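Local coordinates for protein nucleoside kinase (Methanococcus jannaschii, PDB 2C4E) that phosphorylates a wide range of nucleosides, above all inosine, guanosine and cytidine, to their monophosphates, with ATP as the best phosphate donor, at residues A[133-138]-A[156-161]; A[183-188]-A[209-214]. All coordinates share one frame; numbering follows the deposited sequence.

Interaction 1 of 2, residues A[133-138]-A[156-161]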
ATOM      1  N   ILE A 133     -29.440 -17.449   9.102  1.00 21.44           N
ATOM      2  CA  ILE A 133     -29.161 -16.555   7.967  1.00 20.64           C
ATOM      3  C   ILE A 133     -27.750 -16.761   7.475  1.00 20.72           C
ATOM      4  O   ILE A 133     -26.825 -16.883   8.269  1.00 21.12           O
ATOM      5  CB  ILE A 133     -29.341 -15.068   8.341  1.00 21.36           C
ATOM      6  CG1 ILE A 133     -30.738 -14.830   8.901  1.00 20.20           C
ATOM      7  CG2 ILE A 133     -29.052 -14.199   7.114  1.00 22.14           C
ATOM      8  CD1 ILE A 133     -31.018 -13.383   9.250  1.00 21.43           C
ATOM      9  N   VAL A 134     -27.599 -16.843   6.163  1.00 20.73           N
ATOM     10  CA  VAL A 134     -26.307 -16.797   5.515  1.00 20.50           C
ATOM     11  C   VAL A 134     -26.251 -15.450   4.802  1.00 21.31           C
ATOM     12  O   VAL A 134     -27.013 -15.202   3.855  1.00 21.40           O
ATOM     13  CB  VAL A 134     -26.155 -17.965   4.517  1.00 20.50           C
ATOM     14  CG1 VAL A 134     -24.913 -17.810   3.696  1.00 21.33           C
ATOM     15  CG2 VAL A 134     -26.163 -19.294   5.277  1.00 21.54           C
ATOM     16  N   HIS A 135     -25.357 -14.577   5.259  1.00 21.16           N
ATOM     17  CA  HIS A 135     -25.195 -13.263   4.668  1.00 21.50           C
ATOM     18  C   HIS A 135     -23.957 -13.256   3.791  1.00 21.46           C
ATOM     19  O   HIS A 135     -22.863 -13.591   4.255  1.00 21.39           O
ATOM     20  CB  HIS A 135     -25.070 -12.187   5.738  1.00 21.69           C
ATOM     21  CG  HIS A 135     -24.802 -10.837   5.171  1.00 23.69           C
ATOM     22  ND1 HIS A 135     -25.738 -10.137   4.445  1.00 24.91           N
ATOM     23  CD2 HIS A 135     -23.683 -10.073   5.185  1.00 27.07           C
ATOM     24  CE1 HIS A 135     -25.201  -9.007   4.022  1.00 28.08           C
ATOM     25  NE2 HIS A 135     -23.965  -8.931   4.479  1.00 28.26           N
ATOM     26  N   ILE A 136     -24.164 -12.865   2.538  1.00 20.80           N
ATOM     27  CA  ILE A 136     -23.185 -12.936   1.473  1.00 21.72           C
ATOM     28  C   ILE A 136     -22.800 -11.517   1.111  1.00 21.96           C
ATOM     29  O   ILE A 136     -23.569 -10.780   0.509  1.00 22.56           O
ATOM     30  CB  ILE A 136     -23.762 -13.656   0.265  1.00 21.94           C
ATOM     31  CG1 ILE A 136     -24.099 -15.087   0.671  1.00 21.90           C
ATOM     32  CG2 ILE A 136     -22.734 -13.631  -0.887  1.00 22.62           C
ATOM     33  CD1 ILE A 136     -24.892 -15.879  -0.361  1.00 22.44           C
ATOM     34  N   ALA A 137     -21.595 -11.154   1.512  1.00 22.16           N
ATOM     35  CA  ALA A 137     -21.059  -9.842   1.274  1.00 22.70           C
ATOM     36  C   ALA A 137     -20.080  -9.895   0.117  1.00 23.66           C
ATOM     37  O   ALA A 137     -20.012 -10.887  -0.610  1.00 23.90           O
ATOM     38  CB  ALA A 137     -20.397  -9.333   2.545  1.00 22.83           C
ATOM     39  N   THR A 138     -19.341  -8.824  -0.101  1.00 23.16           N
ATOM     40  CA  THR A 138     -18.410  -8.814  -1.218  1.00 23.94           C
ATOM     41  C   THR A 138     -17.358  -9.906  -1.040  1.00 23.05           C
ATOM     42  O   THR A 138     -16.975 -10.262   0.063  1.00 23.81           O
ATOM     43  CB  THR A 138     -17.730  -7.452  -1.408  1.00 24.97           C
ATOM     44  OG1 THR A 138     -17.261  -6.977  -0.146  1.00 26.47           O
ATOM     45  CG2 THR A 138     -18.735  -6.415  -1.887  1.00 27.26           C
ATOM     46  N   LEU A 156     -32.030 -18.682   5.476  1.00 20.54           N
ATOM     47  CA  LEU A 156     -32.377 -17.429   4.821  1.00 21.42           C
ATOM     48  C   LEU A 156     -31.104 -16.856   4.219  1.00 20.94           C
ATOM     49  O   LEU A 156     -30.063 -16.886   4.860  1.00 21.89           O
ATOM     50  CB  LEU A 156     -32.962 -16.450   5.814  1.00 22.14           C
ATOM     51  CG  LEU A 156     -34.366 -16.866   6.262  1.00 25.61           C
ATOM     52  CD1 LEU A 156     -34.803 -15.973   7.405  1.00 28.62           C
ATOM     53  CD2 LEU A 156     -35.379 -16.787   5.103  1.00 27.58           C
ATOM     54  N   VAL A 157     -31.187 -16.382   2.987  1.00 19.99           N
ATOM     55  CA  VAL A 157     -30.053 -15.788   2.321  1.00 19.42           C
ATOM     56  C   VAL A 157     -30.189 -14.282   2.311  1.00 19.45           C
ATOM     57  O   VAL A 157     -31.205 -13.751   1.889  1.00 19.76           O
ATOM     58  CB  VAL A 157     -29.936 -16.308   0.887  1.00 19.12           C
ATOM     59  CG1 VAL A 157     -28.872 -15.551   0.132  1.00 19.17           C
ATOM     60  CG2 VAL A 157     -29.672 -17.832   0.915  1.00 19.42           C
ATOM     61  N   SER A 158     -29.141 -13.612   2.773  1.00 20.08           N
ATOM     62  CA  SER A 158     -29.014 -12.163   2.699  1.00 20.74           C
ATOM     63  C   SER A 158     -27.845 -11.866   1.759  1.00 20.96           C
ATOM     64  O   SER A 158     -26.825 -12.542   1.805  1.00 19.94           O
ATOM     65  CB  SER A 158     -28.777 -11.584   4.100  1.00 21.36           C
ATOM     66  OG  SER A 158     -28.430 -10.205   4.049  1.00 22.76           O
ATOM     67  N   PHE A 159     -27.999 -10.860   0.903  1.00 20.40           N
ATOM     68  CA  PHE A 159     -27.016 -10.575  -0.151  1.00 21.20           C
ATOM     69  C   PHE A 159     -26.946  -9.087  -0.405  1.00 22.71           C
ATOM     70  O   PHE A 159     -27.961  -8.414  -0.490  1.00 22.57           O
ATOM     71  CB  PHE A 159     -27.424 -11.296  -1.450  1.00 21.06           C
ATOM     72  CG  PHE A 159     -26.568 -10.986  -2.628  1.00 21.84           C
ATOM     73  CD1 PHE A 159     -25.204 -11.210  -2.579  1.00 22.42           C
ATOM     74  CD2 PHE A 159     -27.128 -10.484  -3.799  1.00 22.37           C
ATOM     75  CE1 PHE A 159     -24.399 -10.930  -3.690  1.00 24.16           C
ATOM     76  CE2 PHE A 159     -26.318 -10.186  -4.908  1.00 22.56           C
ATOM     77  CZ  PHE A 159     -24.964 -10.416  -4.842  1.00 20.60           C
ATOM     78  N   ASP A 160     -25.741  -8.576  -0.548  1.00 24.54           N
ATOM     79  CA  ASP A 160     -25.576  -7.236  -1.076  1.00 26.06           C
ATOM     80  C   ASP A 160     -24.427  -7.302  -2.063  1.00 26.17           C
ATOM     81  O   ASP A 160     -23.322  -7.570  -1.651  1.00 26.75           O
ATOM     82  CB  ASP A 160     -25.255  -6.244   0.030  1.00 27.22           C
ATOM     83  CG  ASP A 160     -25.209  -4.789  -0.464  1.00 27.80           C
ATOM     84  OD1 ASP A 160     -24.938  -4.480  -1.664  1.00 28.46           O
ATOM     85  OD2 ASP A 160     -25.444  -3.855   0.302  1.00 31.01           O
ATOM     86  N   PRO A 161     -24.677  -7.046  -3.340  1.00 26.57           N
ATOM     87  CA  PRO A 161     -23.596  -7.099  -4.330  1.00 26.45           C
ATOM     88  C   PRO A 161     -22.493  -6.067  -4.054  1.00 26.76           C
ATOM     89  O   PRO A 161     -21.358  -6.292  -4.458  1.00 26.96           O
ATOM     90  CB  PRO A 161     -24.312  -6.781  -5.634  1.00 27.11           C
ATOM     91  CG  PRO A 161     -25.531  -6.019  -5.217  1.00 27.11           C
ATOM     92  CD  PRO A 161     -25.955  -6.637  -3.954  1.00 26.94           C
TER
HETATM   93  O   HOH W   1     -21.756  -9.652  -2.476  1.00 31.51           O

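Interaction 2 of 2, residues A[183-188]-A[209-214]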
ATOM      1  N   LEU A 183     -32.354  -8.642   0.112  1.00 21.06           N
ATOM      2  CA  LEU A 183     -31.453  -8.008  -0.828  1.00 20.94           C
ATOM      3  C   LEU A 183     -31.213  -6.573  -0.385  1.00 21.21           C
ATOM      4  O   LEU A 183     -32.152  -5.773  -0.293  1.00 21.94           O
ATOM      5  CB  LEU A 183     -32.058  -8.047  -2.224  1.00 20.82           C
ATOM      6  CG  LEU A 183     -31.292  -7.358  -3.354  1.00 21.92           C
ATOM      7  CD1 LEU A 183     -29.939  -8.067  -3.527  1.00 22.67           C
ATOM      8  CD2 LEU A 183     -32.130  -7.434  -4.605  1.00 21.63           C
ATOM      9  N   PHE A 184     -29.962  -6.272  -0.087  1.00 20.58           N
ATOM     10  CA  PHE A 184     -29.535  -4.940   0.293  1.00 20.89           C
ATOM     11  C   PHE A 184     -28.759  -4.302  -0.858  1.00 21.06           C
ATOM     12  O   PHE A 184     -27.882  -4.931  -1.440  1.00 21.69           O
ATOM     13  CB  PHE A 184     -28.592  -5.000   1.499  1.00 20.27           C
ATOM     14  CG  PHE A 184     -29.215  -5.486   2.784  1.00 20.50           C
ATOM     15  CD1 PHE A 184     -29.209  -6.852   3.112  1.00 21.25           C
ATOM     16  CD2 PHE A 184     -29.724  -4.596   3.712  1.00 20.46           C
ATOM     17  CE1 PHE A 184     -29.747  -7.300   4.316  1.00 22.15           C
ATOM     18  CE2 PHE A 184     -30.257  -5.044   4.902  1.00 21.66           C
ATOM     19  CZ  PHE A 184     -30.266  -6.388   5.208  1.00 22.91           C
ATOM     20  N   MET A 185     -29.057  -3.048  -1.162  1.00 20.84           N
ATOM     21  CA  MET A 185     -28.257  -2.276  -2.096  1.00 21.55           C
ATOM     22  C   MET A 185     -28.302  -0.817  -1.704  1.00 21.62           C
ATOM     23  O   MET A 185     -29.320  -0.316  -1.261  1.00 21.36           O
ATOM     24  CB  MET A 185     -28.771  -2.428  -3.532  1.00 21.67           C
ATOM     25  CG  MET A 185     -28.390  -3.740  -4.210  1.00 23.54           C
ATOM     26  SD  MET A 185     -28.860  -3.705  -5.978  1.00 26.60           S
ATOM     27  CE  MET A 185     -30.529  -4.194  -5.841  1.00 27.70           C
ATOM     28  N   ASN A 186     -27.189  -0.131  -1.877  1.00 22.82           N
ATOM     29  CA  ASN A 186     -27.193   1.314  -1.812  1.00 23.59           C
ATOM     30  C   ASN A 186     -27.913   1.861  -3.044  1.00 23.62           C
ATOM     31  O   ASN A 186     -28.033   1.163  -4.044  1.00 22.93           O
ATOM     32  CB  ASN A 186     -25.768   1.844  -1.735  1.00 25.15           C
ATOM     33  CG  ASN A 186     -25.144   1.576  -0.391  1.00 28.52           C
ATOM     34  OD1 ASN A 186     -25.747   1.865   0.642  1.00 34.73           O
ATOM     35  ND2 ASN A 186     -23.947   1.002  -0.387  1.00 34.19           N
ATOM     36  N   LYS A 187     -28.382   3.100  -2.964  1.00 24.02           N
ATOM     37  CA  LYS A 187     -29.238   3.659  -4.017  1.00 24.80           C
ATOM     38  C   LYS A 187     -28.599   3.677  -5.405  1.00 25.10           C
ATOM     39  O   LYS A 187     -29.269   3.385  -6.388  1.00 25.45           O
ATOM     40  CB  LYS A 187     -29.720   5.063  -3.654  1.00 24.80           C
ATOM     41  CG  LYS A 187     -30.727   5.645  -4.660  1.00 25.68           C
ATOM     42  CD  LYS A 187     -31.421   6.888  -4.114  0.20 25.07           C
ATOM     43  CE  LYS A 187     -32.755   7.144  -4.804  0.20 24.91           C
ATOM     44  NZ  LYS A 187     -33.588   8.118  -4.048  0.20 24.64           N
ATOM     45  N   HIS A 188     -27.316   4.017  -5.480  0.50 25.28           N
ATOM     46  CA  HIS A 188     -26.627   4.077  -6.768  0.50 25.44           C
ATOM     47  C   HIS A 188     -26.555   2.693  -7.405  0.50 25.22           C
ATOM     48  O   HIS A 188     -26.740   2.533  -8.612  0.50 25.37           O
ATOM     49  CB  HIS A 188     -25.219   4.653  -6.596  0.50 25.62           C
ATOM     50  CG  HIS A 188     -25.196   6.120  -6.298  0.20 26.23           C
ATOM     51  ND1 HIS A 188     -26.272   6.949  -6.535  0.50 27.04           N
ATOM     52  CD2 HIS A 188     -24.222   6.909  -5.784  0.50 26.80           C
ATOM     53  CE1 HIS A 188     -25.960   8.185  -6.189  0.50 27.98           C
ATOM     54  NE2 HIS A 188     -24.721   8.188  -5.729  0.50 28.20           N
ATOM     55  N   ASP A 209     -37.855 -11.582  -0.548  1.00 20.44           N
ATOM     56  CA  ASP A 209     -38.823 -11.251   0.486  1.00 21.56           C
ATOM     57  C   ASP A 209     -38.760  -9.801   0.925  1.00 21.58           C
ATOM     58  O   ASP A 209     -39.778  -9.229   1.303  1.00 21.92           O
ATOM     59  CB  ASP A 209     -38.611 -12.137   1.715  1.00 21.74           C
ATOM     60  CG  ASP A 209     -38.815 -13.587   1.438  1.00 25.72           C
ATOM     61  OD1 ASP A 209     -39.814 -13.975   0.790  1.00 25.36           O
ATOM     62  OD2 ASP A 209     -38.051 -14.445   1.916  1.00 29.23           O
ATOM     63  N   ALA A 210     -37.562  -9.225   0.909  1.00 21.19           N
ATOM     64  CA  ALA A 210     -37.358  -7.840   1.294  1.00 21.38           C
ATOM     65  C   ALA A 210     -36.220  -7.262   0.495  1.00 21.16           C
ATOM     66  O   ALA A 210     -35.151  -7.877   0.366  1.00 20.64           O
ATOM     67  CB  ALA A 210     -37.063  -7.709   2.775  1.00 22.00           C
ATOM     68  N   LEU A 211     -36.475  -6.081  -0.067  1.00 20.81           N
ATOM     69  CA  LEU A 211     -35.482  -5.300  -0.750  1.00 21.10           C
ATOM     70  C   LEU A 211     -35.240  -4.077   0.119  1.00 21.00           C
ATOM     71  O   LEU A 211     -36.173  -3.346   0.421  1.00 20.24           O
ATOM     72  CB  LEU A 211     -36.036  -4.845  -2.111  1.00 21.60           C
ATOM     73  CG  LEU A 211     -35.320  -3.685  -2.791  1.00 22.47           C
ATOM     74  CD1 LEU A 211     -33.904  -4.097  -3.135  1.00 22.84           C
ATOM     75  CD2 LEU A 211     -36.094  -3.245  -4.038  1.00 22.67           C
ATOM     76  N   ILE A 212     -33.996  -3.867   0.514  1.00 20.19           N
ATOM     77  CA  ILE A 212     -33.624  -2.794   1.399  1.00 20.50           C
ATOM     78  C   ILE A 212     -32.664  -1.892   0.645  1.00 20.88           C
ATOM     79  O   ILE A 212     -31.551  -2.293   0.279  1.00 21.18           O
ATOM     80  CB  ILE A 212     -32.961  -3.324   2.676  1.00 20.22           C
ATOM     81  CG1 ILE A 212     -33.887  -4.334   3.390  1.00 20.75           C
ATOM     82  CG2 ILE A 212     -32.607  -2.132   3.576  1.00 20.96           C
ATOM     83  CD1 ILE A 212     -33.587  -5.794   3.071  1.00 22.19           C
ATOM     84  N   VAL A 213     -33.125  -0.689   0.363  1.00 20.88           N
ATOM     85  CA  VAL A 213     -32.324   0.297  -0.329  1.00 21.39           C
ATOM     86  C   VAL A 213     -31.855   1.328   0.682  1.00 22.34           C
ATOM     87  O   VAL A 213     -32.656   2.038   1.290  1.00 20.98           O
ATOM     88  CB  VAL A 213     -33.110   0.976  -1.473  1.00 21.12           C
ATOM     89  CG1 VAL A 213     -32.253   2.030  -2.155  1.00 21.21           C
ATOM     90  CG2 VAL A 213     -33.613  -0.063  -2.475  1.00 21.14           C
ATOM     91  N   THR A 214     -30.550   1.389   0.863  1.00 23.18           N
ATOM     92  CA  THR A 214     -29.953   2.302   1.807  1.00 25.37           C
ATOM     93  C   THR A 214     -29.472   3.547   1.082  1.00 26.74           C
ATOM     94  O   THR A 214     -28.926   3.475  -0.024  1.00 27.28           O
ATOM     95  CB  THR A 214     -28.802   1.591   2.546  1.00 25.17           C
ATOM     96  OG1 THR A 214     -27.930   0.980   1.584  1.00 26.58           O
ATOM     97  CG2 THR A 214     -29.320   0.419   3.331  1.00 26.04           C
TER

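Interaction 1 of 2, residues A[133-138]-A[156-161]
His135 and Ser158 are paired across neighbouring parallel strands, and ND1 meeting OG makes the one hydrogen bond between side chains of the two segments. Following the histidine outward, its CB rests 4.1 Å from CB of Ser158. CG stands anti to the backbone N (chi1 176°), and the ring then turns so that ND1 comes 2.7 Å from Ser158 OG. The hydroxyl lies at the ring's edge near its plane, where a ring nitrogen can bond, and either group could be the donor. CE1 still passes 3.4 Å from the same OG. Serine suits this buried place because it is small and offers a hydroxyl. An alanine at His135 would probably leave Ser158 OG without its ND1 mate and free to turn. Ile133 and Leu156 share this face, which helix 245-258 covers. On the other face Ile136 reaches two ways: CD1 touches Val157 CG1 at 4.0 Å, while CG2 lies 3.9 Å from Phe159 CD1. Helix 141-151 packs on Ile136 and Val157, so branched apolar residues fit there. Backbone bonds bind the strands from Val134 N to Leu156 O (2.8 Å) onward, ending with a longer one from Asp160 N to Ile136 O (3.3 Å). Beyond them Asp160 turns its carboxylate to a salt bridge with Arg250, the inferred transition-state stabiliser, and to the backbone N of Gly162. The two strands, joined through helix 141-151, form a beta-alpha-beta crossover of the ribokinase fold.

Interaction 2 of 2, residues A[183-188]-A[209-214]
With OG1 of Thr214 set between its backbone N and carbonyl carbon (chi1 51°), the hydroxyl is placed to donate to Asn186 OD1 over a short 2.5 Å. It approaches from above the amide carbonyl plane, and it is also bonded to Arg250 NH2, so two partners grip it. Both Thr214 and Asn186 bind ATP, and short polar side chains suit these C-terminal strand ends. Two residues earlier on the same face, apolar groups take over. Ile212 has a chi2 of 97°, well off a staggered value, which carries CD1 over one face of the Phe184 ring, 4.0 Å from its centroid, in a CH-pi contact. CB of Ile212 meets Phe184 CD2 at 3.6 Å, and the ring also packs edge-to-face with Phe253. These strands are parallel neighbours in the ribokinase-fold sheet, joined by backbone bonds such as Ile212 N to Leu183 O (2.8 Å). On the opposite face leucine and methionine form an apolar layer against helices 187-197 and 201-205: Leu183 CD2 lies 4.1 Å from Leu211 CD1, which Met185 CE approaches to 4.3 Å. Phe190 and Tyr204 cover this side. Val213 CG1 packs 3.9 Å from Lys187 CA, where helix 187-197 begins, and Lys187 N makes a weak bond to Thr214 O.

How the interactions relate
From the N terminus, the chain runs along strand 131-136, returns through helix 141-151 and closes its first loop at interaction 1, when strand 156-159 settles alongside. It then passes helix 170-178 to strand 182-186, and helices 187-197 and 201-205 bring it to strand 210-214, where interaction 2 closes the second loop. The loops follow in series, neither nested nor crossed. Four consecutive strands of the large sheet are thus joined, the two pairs being linked at their shared border by a probable hydrogen bond from Phe184 N to Phe159 O. Arg250, on helix 245-258, reaches both contacts.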